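PDB 1HGX: hypoxanthine-guanine-xanthine phosphoribosyltransferase from Tritrichomonas foetus, which salvages purine bases by joining hypoxanthine, guanine or xanthine to 5-phospho-alpha-D-ribose 1-diphosphate, giving IMP, GMP or XMP and diphosphate. Local coordinates for residues T32-L46 with L57-C71. Residues are numbered along the deposited sequence; the frame is centred on the assembly and turned at random.
Sequences TEFYEDKNPVMICVL and LKHLDFQLEPDYIIC
The parallel strands of a beta-alpha-beta unit in the phosphoribosyltransferase fold, 41-45 and 65-71, pair here, and residues 60-63 pack against Thr32, Tyr35 and Glu36, where helix 17-35 gives way to the loop. Six backbone hydrogen bonds run from Glu65 N to Pro40 O (2.8 Å) through to Leu46 N to Ile69 O (3.0 Å). On one face Ile69 CG2 meets Val45 CG2 at 3.8 Å and also touches Ile43 CG2. On the other, Met42 folds back through chi2 and chi3 (-87° and -80°), which carries CE tip to tip against Leu60 CD2 at a tight 3.5 Å, while the side chain crosses that of Leu64 at about a right angle, CG against CD1. Further along that face, Cys44 CB packs 3.6 Å from Tyr68 CD2, the sulfur lying at the ring edge. Phe62, its CG wedged between backbone N and carbonyl carbon (chi1 54°), lays one ring face over the backbone of Tyr35 and Glu36, with Glu36 CA 3.9 Å from the ring centroid in a CH-pi contact; Thr32 OG1, hydrogen-bonded to Ala28 O, lies at the ring edge. A water bridges Glu36 O, Asn39 N and Gln63 O, tying the two loops together, and Gln63 NE2 hydrogen-bonds to His165 O of the second subunit. Helix 50-57 makes the crossover, and Tyr53 OH hydrogen-bonds to Met42 O, which also accepts from Asp67 N. Strand 97-102 flanks 41-45, and strand 84-87 runs antiparallel beside 65-72.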
ATOM      1  N   THR A  32       3.872   6.315  17.802  1.00 18.59           N
ATOM      2  CA  THR A  32       5.020   7.222  17.888  1.00 18.10           C
ATOM      3  C   THR A  32       5.692   7.152  19.263  1.00 18.40           C
ATOM      4  O   THR A  32       6.918   7.148  19.380  1.00 19.69           O
ATOM      5  CB  THR A  32       4.584   8.667  17.596  1.00 12.74           C
ATOM      6  OG1 THR A  32       4.029   8.735  16.278  1.00 13.01           O
ATOM      7  CG2 THR A  32       5.771   9.611  17.686  1.00 14.25           C
ATOM      8  N   GLU A  33       4.863   7.059  20.294  1.00 19.33           N
ATOM      9  CA  GLU A  33       5.310   6.968  21.669  1.00 20.83           C
ATOM     10  C   GLU A  33       6.375   5.870  21.799  1.00 20.23           C
ATOM     11  O   GLU A  33       7.478   6.106  22.287  1.00 21.51           O
ATOM     12  CB  GLU A  33       4.105   6.613  22.538  1.00 25.91           C
ATOM     13  CG  GLU A  33       4.152   7.133  23.953  1.00 44.74           C
ATOM     14  CD  GLU A  33       3.625   8.552  24.077  1.00 52.91           C
ATOM     15  OE1 GLU A  33       2.867   8.997  23.182  1.00 57.26           O
ATOM     16  OE2 GLU A  33       3.961   9.220  25.082  1.00 56.36           O
ATOM     17  N   PHE A  34       6.071   4.693  21.267  1.00 17.68           N
ATOM     18  CA  PHE A  34       6.969   3.551  21.360  1.00 17.26           C
ATOM     19  C   PHE A  34       8.019   3.403  20.261  1.00 14.71           C
ATOM     20  O   PHE A  34       9.172   3.072  20.543  1.00 15.34           O
ATOM     21  CB  PHE A  34       6.130   2.266  21.450  1.00 17.77           C
ATOM     22  CG  PHE A  34       6.931   1.021  21.709  1.00 18.16           C
ATOM     23  CD1 PHE A  34       7.381   0.718  22.988  1.00 14.63           C
ATOM     24  CD2 PHE A  34       7.226   0.144  20.672  1.00 18.78           C
ATOM     25  CE1 PHE A  34       8.113  -0.436  23.233  1.00 17.12           C
ATOM     26  CE2 PHE A  34       7.960  -1.018  20.910  1.00 18.94           C
ATOM     27  CZ  PHE A  34       8.404  -1.308  22.192  1.00 15.78           C
ATOM     28  N   TYR A  35       7.640   3.699  19.024  1.00 13.76           N
ATOM     29  CA  TYR A  35       8.530   3.497  17.877  1.00 16.07           C
ATOM     30  C   TYR A  35       9.392   4.637  17.344  1.00 18.02           C
ATOM     31  O   TYR A  35      10.254   4.413  16.488  1.00 17.14           O
ATOM     32  CB  TYR A  35       7.711   2.929  16.710  1.00 14.37           C
ATOM     33  CG  TYR A  35       7.159   1.549  16.968  1.00 11.83           C
ATOM     34  CD1 TYR A  35       7.995   0.436  16.960  1.00 12.59           C
ATOM     35  CD2 TYR A  35       5.804   1.357  17.230  1.00 12.81           C
ATOM     36  CE1 TYR A  35       7.500  -0.837  17.203  1.00 13.70           C
ATOM     37  CE2 TYR A  35       5.294   0.087  17.481  1.00 13.46           C
ATOM     38  CZ  TYR A  35       6.150  -1.008  17.465  1.00 14.98           C
ATOM     39  OH  TYR A  35       5.655  -2.266  17.718  1.00 17.27           O
ATOM     40  N   GLU A  36       9.189   5.838  17.855  1.00 16.88           N
ATOM     41  CA  GLU A  36       9.910   7.005  17.376  1.00 19.77           C
ATOM     42  C   GLU A  36      11.431   6.857  17.200  1.00 19.25           C
ATOM     43  O   GLU A  36      11.980   7.194  16.149  1.00 18.23           O
ATOM     44  CB  GLU A  36       9.590   8.179  18.292  1.00 22.36           C
ATOM     45  CG  GLU A  36      10.010   9.526  17.778  1.00 33.44           C
ATOM     46  CD  GLU A  36       9.439  10.642  18.621  1.00 38.08           C
ATOM     47  OE1 GLU A  36       9.336  10.470  19.857  1.00 39.84           O
ATOM     48  OE2 GLU A  36       9.068  11.685  18.046  1.00 47.73           O
ATOM     49  N   ASP A  37      12.111   6.331  18.207  1.00 16.61           N
ATOM     50  CA  ASP A  37      13.559   6.198  18.118  1.00 21.52           C
ATOM     51  C   ASP A  37      14.003   4.764  17.868  1.00 19.68           C
ATOM     52  O   ASP A  37      15.172   4.439  18.018  1.00 20.52           O
ATOM     53  CB  ASP A  37      14.204   6.739  19.401  1.00 28.39           C
ATOM     54  CG  ASP A  37      13.829   5.933  20.642  1.00 39.28           C
ATOM     55  OD1 ASP A  37      12.675   5.451  20.741  1.00 45.53           O
ATOM     56  OD2 ASP A  37      14.697   5.787  21.531  1.00 47.49           O
ATOM     57  N   LYS A  38      13.085   3.928  17.404  1.00 17.13           N
ATOM     58  CA  LYS A  38      13.398   2.527  17.190  1.00 17.33           C
ATOM     59  C   LYS A  38      13.698   2.030  15.781  1.00 17.85           C
ATOM     60  O   LYS A  38      14.096   0.871  15.624  1.00 17.83           O
ATOM     61  CB  LYS A  38      12.305   1.669  17.821  1.00 15.04           C
ATOM     62  CG  LYS A  38      12.342   1.684  19.342  1.00 16.42           C
ATOM     63  CD  LYS A  38      11.316   0.734  19.939  1.00 19.54           C
ATOM     64  CE  LYS A  38      11.456   0.665  21.450  1.00 18.78           C
ATOM     65  NZ  LYS A  38      11.296   2.009  22.070  1.00 19.56           N
ATOM     66  N   ASN A  39      13.542   2.886  14.770  1.00 16.62           N
ATOM     67  CA  ASN A  39      13.772   2.493  13.372  1.00 14.96           C
ATOM     68  C   ASN A  39      13.183   1.103  13.143  1.00 16.56           C
ATOM     69  O   ASN A  39      13.882   0.165  12.747  1.00 15.98           O
ATOM     70  CB  ASN A  39      15.267   2.480  13.042  1.00 17.08           C
ATOM     71  CG  ASN A  39      15.528   2.211  11.575  1.00 18.37           C
ATOM     72  OD1 ASN A  39      16.551   1.636  11.210  1.00 24.59           O
ATOM     73  ND2 ASN A  39      14.591   2.613  10.721  1.00 17.23           N
ATOM     74  N   PRO A  40      11.867   0.957  13.378  1.00 15.59           N
ATOM     75  CA  PRO A  40      11.202  -0.332  13.211  1.00 11.71           C
ATOM     76  C   PRO A  40      10.907  -0.767  11.796  1.00 10.11           C
ATOM     77  O   PRO A  40      10.858   0.043  10.872  1.00  9.94           O
ATOM     78  CB  PRO A  40       9.890  -0.107  13.962  1.00 14.74           C
ATOM     79  CG  PRO A  40       9.542   1.297  13.528  1.00 10.32           C
ATOM     80  CD  PRO A  40      10.886   2.008  13.721  1.00 11.05           C
ATOM     81  N   VAL A  41      10.688  -2.069  11.645  1.00 12.27           N
ATOM     82  CA  VAL A  41      10.295  -2.647  10.374  1.00 11.24           C
ATOM     83  C   VAL A  41       8.768  -2.754  10.535  1.00 10.94           C
ATOM     84  O   VAL A  41       8.271  -3.443  11.428  1.00 10.94           O
ATOM     85  CB  VAL A  41      10.900  -4.054  10.161  1.00 11.46           C
ATOM     86  CG1 VAL A  41      10.416  -4.637   8.838  1.00 11.83           C
ATOM     87  CG2 VAL A  41      12.423  -3.978  10.164  1.00 14.35           C
ATOM     88  N   MET A  42       8.034  -2.010   9.723  1.00 11.68           N
ATOM     89  CA  MET A  42       6.574  -2.010   9.780  1.00 13.11           C
ATOM     90  C   MET A  42       6.095  -2.922   8.673  1.00  9.48           C
ATOM     91  O   MET A  42       6.189  -2.581   7.497  1.00 10.58           O
ATOM     92  CB  MET A  42       6.043  -0.608   9.507  1.00 18.25           C
ATOM     93  CG  MET A  42       6.727   0.465  10.291  1.00 27.29           C
ATOM     94  SD  MET A  42       5.938   0.655  11.844  1.00 35.45           S
ATOM     95  CE  MET A  42       4.628   1.575  11.344  1.00 21.25           C
ATOM     96  N   ILE A  43       5.546  -4.061   9.052  1.00  8.84           N
ATOM     97  CA  ILE A  43       5.079  -5.039   8.094  1.00 10.40           C
ATOM     98  C   ILE A  43       3.615  -4.892   7.753  1.00 10.85           C
ATOM     99  O   ILE A  43       2.763  -4.871   8.632  1.00 12.12           O
ATOM    100  CB  ILE A  43       5.311  -6.462   8.624  1.00 10.46           C
ATOM    101  CG1 ILE A  43       6.798  -6.666   8.924  1.00 10.41           C
ATOM    102  CG2 ILE A  43       4.781  -7.494   7.632  1.00 10.66           C
ATOM    103  CD1 ILE A  43       7.086  -7.973   9.591  1.00 13.73           C
ATOM    104  N   CYS A  44       3.326  -4.788   6.467  1.00 11.35           N
ATOM    105  CA  CYS A  44       1.952  -4.692   6.024  1.00 11.08           C
ATOM    106  C   CYS A  44       1.556  -6.058   5.451  1.00 12.99           C
ATOM    107  O   CYS A  44       2.257  -6.610   4.583  1.00 12.35           O
ATOM    108  CB  CYS A  44       1.815  -3.624   4.939  1.00 10.19           C
ATOM    109  SG  CYS A  44       0.203  -3.579   4.137  1.00 14.90           S
ATOM    110  N   VAL A  45       0.477  -6.633   5.969  1.00 11.44           N
ATOM    111  CA  VAL A  45      -0.005  -7.912   5.457  1.00 11.84           C
ATOM    112  C   VAL A  45      -0.973  -7.556   4.319  1.00 11.74           C
ATOM    113  O   VAL A  45      -2.097  -7.094   4.548  1.00 12.56           O
ATOM    114  CB  VAL A  45      -0.713  -8.742   6.558  1.00 14.76           C
ATOM    115  CG1 VAL A  45      -1.183 -10.084   5.983  1.00 12.17           C
ATOM    116  CG2 VAL A  45       0.237  -8.956   7.770  1.00  9.06           C
ATOM    117  N   LEU A  46      -0.493  -7.718   3.089  1.00 10.83           N
ATOM    118  CA  LEU A  46      -1.267  -7.388   1.891  1.00 13.00           C
ATOM    119  C   LEU A  46      -2.373  -8.402   1.664  1.00 17.06           C
ATOM    120  O   LEU A  46      -2.228  -9.554   2.063  1.00 20.69           O
ATOM    121  CB  LEU A  46      -0.348  -7.352   0.680  1.00  9.77           C
ATOM    122  CG  LEU A  46       0.742  -6.287   0.721  1.00 11.40           C
ATOM    123  CD1 LEU A  46       1.815  -6.625  -0.291  1.00 10.64           C
ATOM    124  CD2 LEU A  46       0.140  -4.923   0.458  1.00 10.40           C
ATOM    125  N   LEU A  57       1.053   5.417   7.990  1.00 14.29           N
ATOM    126  CA  LEU A  57       2.374   5.918   7.613  1.00 15.69           C
ATOM    127  C   LEU A  57       2.382   7.407   7.274  1.00 17.58           C
ATOM    128  O   LEU A  57       3.404   8.070   7.424  1.00 18.50           O
ATOM    129  CB  LEU A  57       2.958   5.100   6.461  1.00 13.74           C
ATOM    130  CG  LEU A  57       3.924   3.964   6.825  1.00 17.21           C
ATOM    131  CD1 LEU A  57       3.368   3.066   7.915  1.00 17.63           C
ATOM    132  CD2 LEU A  57       4.249   3.167   5.577  1.00 16.40           C
ATOM    133  N   LYS A  58       1.244   7.935   6.835  1.00 15.44           N
ATOM    134  CA  LYS A  58       1.148   9.356   6.515  1.00 17.22           C
ATOM    135  C   LYS A  58       1.191  10.197   7.790  1.00 18.16           C
ATOM    136  O   LYS A  58       1.337  11.418   7.736  1.00 19.04           O
ATOM    137  CB  LYS A  58      -0.137   9.654   5.747  1.00 14.31           C
ATOM    138  CG  LYS A  58      -0.119   9.152   4.335  1.00 17.55           C
ATOM    139  CD  LYS A  58      -1.487   9.265   3.730  1.00 20.96           C
ATOM    140  CE  LYS A  58      -1.509   8.669   2.340  1.00 23.04           C
ATOM    141  NZ  LYS A  58      -2.911   8.533   1.876  1.00 30.96           N
ATOM    142  N   HIS A  59       1.047   9.540   8.934  1.00 16.51           N
ATOM    143  CA  HIS A  59       1.070  10.215  10.220  1.00 17.06           C
ATOM    144  C   HIS A  59       2.292   9.882  11.043  1.00 17.36           C
ATOM    145  O   HIS A  59       2.398  10.323  12.178  1.00 21.98           O
ATOM    146  CB  HIS A  59      -0.176   9.853  11.025  1.00 19.66           C
ATOM    147  CG  HIS A  59      -1.449  10.314  10.395  1.00 23.03           C
ATOM    148  ND1 HIS A  59      -2.096   9.595   9.416  1.00 25.89           N
ATOM    149  CD2 HIS A  59      -2.166  11.448  10.567  1.00 28.24           C
ATOM    150  CE1 HIS A  59      -3.156  10.263   9.007  1.00 29.64           C
ATOM    151  NE2 HIS A  59      -3.225  11.392   9.690  1.00 30.52           N
ATOM    152  N   LEU A  60       3.192   9.073  10.506  1.00 16.25           N
ATOM    153  CA  LEU A  60       4.384   8.693  11.247  1.00 17.79           C
ATOM    154  C   LEU A  60       5.564   9.541  10.810  1.00 17.41           C
ATOM    155  O   LEU A  60       6.166   9.308   9.763  1.00 18.78           O
ATOM    156  CB  LEU A  60       4.675   7.206  11.052  1.00 20.14           C
ATOM    157  CG  LEU A  60       4.151   6.194  12.074  1.00 23.13           C
ATOM    158  CD1 LEU A  60       3.008   6.720  12.909  1.00 18.01           C
ATOM    159  CD2 LEU A  60       3.764   4.935  11.346  1.00 19.90           C
ATOM    160  N   ASP A  61       5.937  10.470  11.674  1.00 19.21           N
ATOM    161  CA  ASP A  61       7.010  11.409  11.400  1.00 22.75           C
ATOM    162  C   ASP A  61       8.388  10.976  11.902  1.00 22.71           C
ATOM    163  O   ASP A  61       9.069  11.740  12.578  1.00 29.32           O
ATOM    164  CB  ASP A  61       6.622  12.763  12.000  1.00 29.43           C
ATOM    165  CG  ASP A  61       7.412  13.911  11.421  1.00 39.91           C
ATOM    166  OD1 ASP A  61       7.779  13.851  10.225  1.00 44.13           O
ATOM    167  OD2 ASP A  61       7.661  14.883  12.169  1.00 47.17           O
ATOM    168  N   PHE A  62       8.792   9.751  11.587  1.00 18.89           N
ATOM    169  CA  PHE A  62      10.098   9.242  12.002  1.00 14.38           C
ATOM    170  C   PHE A  62      10.604   8.177  11.033  1.00 16.58           C
ATOM    171  O   PHE A  62       9.855   7.698  10.177  1.00 15.20           O
ATOM    172  CB  PHE A  62      10.067   8.718  13.447  1.00 12.31           C
ATOM    173  CG  PHE A  62       8.990   7.697  13.717  1.00 16.58           C
ATOM    174  CD1 PHE A  62       9.204   6.347  13.459  1.00 15.52           C
ATOM    175  CD2 PHE A  62       7.774   8.083  14.278  1.00 17.64           C
ATOM    176  CE1 PHE A  62       8.227   5.397  13.759  1.00 14.08           C
ATOM    177  CE2 PHE A  62       6.784   7.136  14.582  1.00 15.68           C
ATOM    178  CZ  PHE A  62       7.013   5.792  14.322  1.00 14.87           C
ATOM    179  N   GLN A  63      11.889   7.851  11.127  1.00 14.59           N
ATOM    180  CA  GLN A  63      12.492   6.853  10.256  1.00 13.69           C
ATOM    181  C   GLN A  63      11.942   5.465  10.582  1.00 12.51           C
ATOM    182  O   GLN A  63      11.922   5.047  11.740  1.00 12.81           O
ATOM    183  CB  GLN A  63      14.009   6.874  10.420  1.00 13.19           C
ATOM    184  CG  GLN A  63      14.755   5.943   9.498  1.00 17.19           C
ATOM    185  CD  GLN A  63      16.252   6.026   9.697  1.00 22.01           C
ATOM    186  OE1 GLN A  63      16.737   6.075  10.819  1.00 28.92           O
ATOM    187  NE2 GLN A  63      16.992   6.051   8.605  1.00 25.15           N
ATOM    188  N   LEU A  64      11.484   4.765   9.553  1.00 14.76           N
ATOM    189  CA  LEU A  64      10.928   3.420   9.699  1.00 12.37           C
ATOM    190  C   LEU A  64      11.161   2.699   8.381  1.00 12.57           C
ATOM    191  O   LEU A  64      11.328   3.337   7.349  1.00 15.72           O
ATOM    192  CB  LEU A  64       9.431   3.498  10.022  1.00  8.46           C
ATOM    193  CG  LEU A  64       8.503   4.230   9.049  1.00  8.95           C
ATOM    194  CD1 LEU A  64       7.962   3.290   7.973  1.00 11.34           C
ATOM    195  CD2 LEU A  64       7.366   4.836   9.848  1.00 12.33           C
ATOM    196  N   GLU A  65      11.168   1.376   8.404  1.00 13.11           N
ATOM    197  CA  GLU A  65      11.425   0.599   7.204  1.00 10.59           C
ATOM    198  C   GLU A  65      10.216  -0.245   6.838  1.00 10.84           C
ATOM    199  O   GLU A  65       9.850  -1.157   7.567  1.00 13.90           O
ATOM    200  CB  GLU A  65      12.631  -0.291   7.460  1.00 13.83           C
ATOM    201  CG  GLU A  65      13.075  -1.124   6.281  1.00 17.61           C
ATOM    202  CD  GLU A  65      14.499  -1.617   6.437  1.00 22.96           C
ATOM    203  OE1 GLU A  65      15.082  -1.452   7.533  1.00 22.74           O
ATOM    204  OE2 GLU A  65      15.042  -2.164   5.454  1.00 27.37           O
ATOM    205  N   PRO A  66       9.551   0.072   5.726  1.00 11.64           N
ATOM    206  CA  PRO A  66       8.383  -0.725   5.359  1.00 11.53           C
ATOM    207  C   PRO A  66       8.773  -2.080   4.782  1.00 13.20           C
ATOM    208  O   PRO A  66       9.848  -2.234   4.200  1.00 13.52           O
ATOM    209  CB  PRO A  66       7.703   0.126   4.272  1.00 12.17           C
ATOM    210  CG  PRO A  66       8.221   1.505   4.498  1.00 17.29           C
ATOM    211  CD  PRO A  66       9.676   1.239   4.844  1.00 14.00           C
ATOM    212  N   ASP A  67       7.908  -3.066   4.984  1.00 11.37           N
ATOM    213  CA  ASP A  67       8.107  -4.388   4.423  1.00 11.91           C
ATOM    214  C   ASP A  67       6.717  -4.976   4.242  1.00 11.55           C
ATOM    215  O   ASP A  67       5.752  -4.512   4.851  1.00 10.83           O
ATOM    216  CB  ASP A  67       8.989  -5.268   5.300  1.00 11.64           C
ATOM    217  CG  ASP A  67       9.753  -6.314   4.488  1.00 14.35           C
ATOM    218  OD1 ASP A  67       9.328  -6.677   3.364  1.00  9.65           O
ATOM    219  OD2 ASP A  67      10.800  -6.777   4.978  1.00 15.48           O
ATOM    220  N   TYR A  68       6.609  -5.979   3.384  1.00 13.22           N
ATOM    221  CA  TYR A  68       5.317  -6.565   3.063  1.00 13.81           C
ATOM    222  C   TYR A  68       5.340  -8.063   3.056  1.00 14.01           C
ATOM    223  O   TYR A  68       6.351  -8.672   2.722  1.00 16.92           O
ATOM    224  CB  TYR A  68       4.888  -6.084   1.676  1.00 16.68           C
ATOM    225  CG  TYR A  68       4.871  -4.584   1.575  1.00 14.25           C
ATOM    226  CD1 TYR A  68       6.037  -3.876   1.291  1.00 10.31           C
ATOM    227  CD2 TYR A  68       3.712  -3.869   1.860  1.00 13.29           C
ATOM    228  CE1 TYR A  68       6.049  -2.491   1.310  1.00 13.02           C
ATOM    229  CE2 TYR A  68       3.711  -2.485   1.880  1.00 13.83           C
ATOM    230  CZ  TYR A  68       4.883  -1.804   1.610  1.00 15.09           C
ATOM    231  OH  TYR A  68       4.901  -0.433   1.686  1.00 15.87           O
ATOM    232  N   ILE A  69       4.200  -8.650   3.376  1.00 14.27           N
ATOM    233  CA  ILE A  69       4.086 -10.091   3.381  1.00 16.87           C
ATOM    234  C   ILE A  69       2.727 -10.507   2.808  1.00 18.81           C
ATOM    235  O   ILE A  69       1.724  -9.801   2.954  1.00 15.07           O
ATOM    236  CB  ILE A  69       4.306 -10.662   4.816  1.00 17.18           C
ATOM    237  CG1 ILE A  69       4.595 -12.163   4.752  1.00 20.52           C
ATOM    238  CG2 ILE A  69       3.091 -10.389   5.707  1.00 16.90           C
ATOM    239  CD1 ILE A  69       5.106 -12.744   6.055  1.00 25.38           C
ATOM    240  N   ILE A  70       2.741 -11.594   2.046  1.00 17.79           N
ATOM    241  CA  ILE A  70       1.535 -12.145   1.457  1.00 17.27           C
ATOM    242  C   ILE A  70       1.500 -13.594   1.943  1.00 19.54           C
ATOM    243  O   ILE A  70       2.404 -14.384   1.643  1.00 17.98           O
ATOM    244  CB  ILE A  70       1.588 -12.106  -0.086  1.00 16.76           C
ATOM    245  CG1 ILE A  70       1.760 -10.662  -0.568  1.00 15.48           C
ATOM    246  CG2 ILE A  70       0.309 -12.696  -0.667  1.00 18.13           C
ATOM    247  CD1 ILE A  70       2.021 -10.535  -2.040  1.00 20.24           C
ATOM    248  N   CYS A  71       0.479 -13.932   2.717  1.00 19.20           N
ATOM    249  CA  CYS A  71       0.348 -15.272   3.262  1.00 23.30           C
ATOM    250  C   CYS A  71      -1.115 -15.623   3.479  1.00 24.72           C
ATOM    251  O   CYS A  71      -1.986 -14.776   3.303  1.00 27.68           O
ATOM    252  CB  CYS A  71       1.099 -15.352   4.589  1.00 21.65           C
ATOM    253  SG  CYS A  71       0.533 -14.152   5.792  1.00 26.61           S
TER
HETATM  254  O   HOH W   1       4.913  10.633  14.335  1.00 25.42           O
HETATM  255  O   HOH W   2      12.989   5.604  14.201  1.00 12.80           O
HETATM  256  O   HOH W   3      -1.474 -11.863   3.054  1.00 32.03           O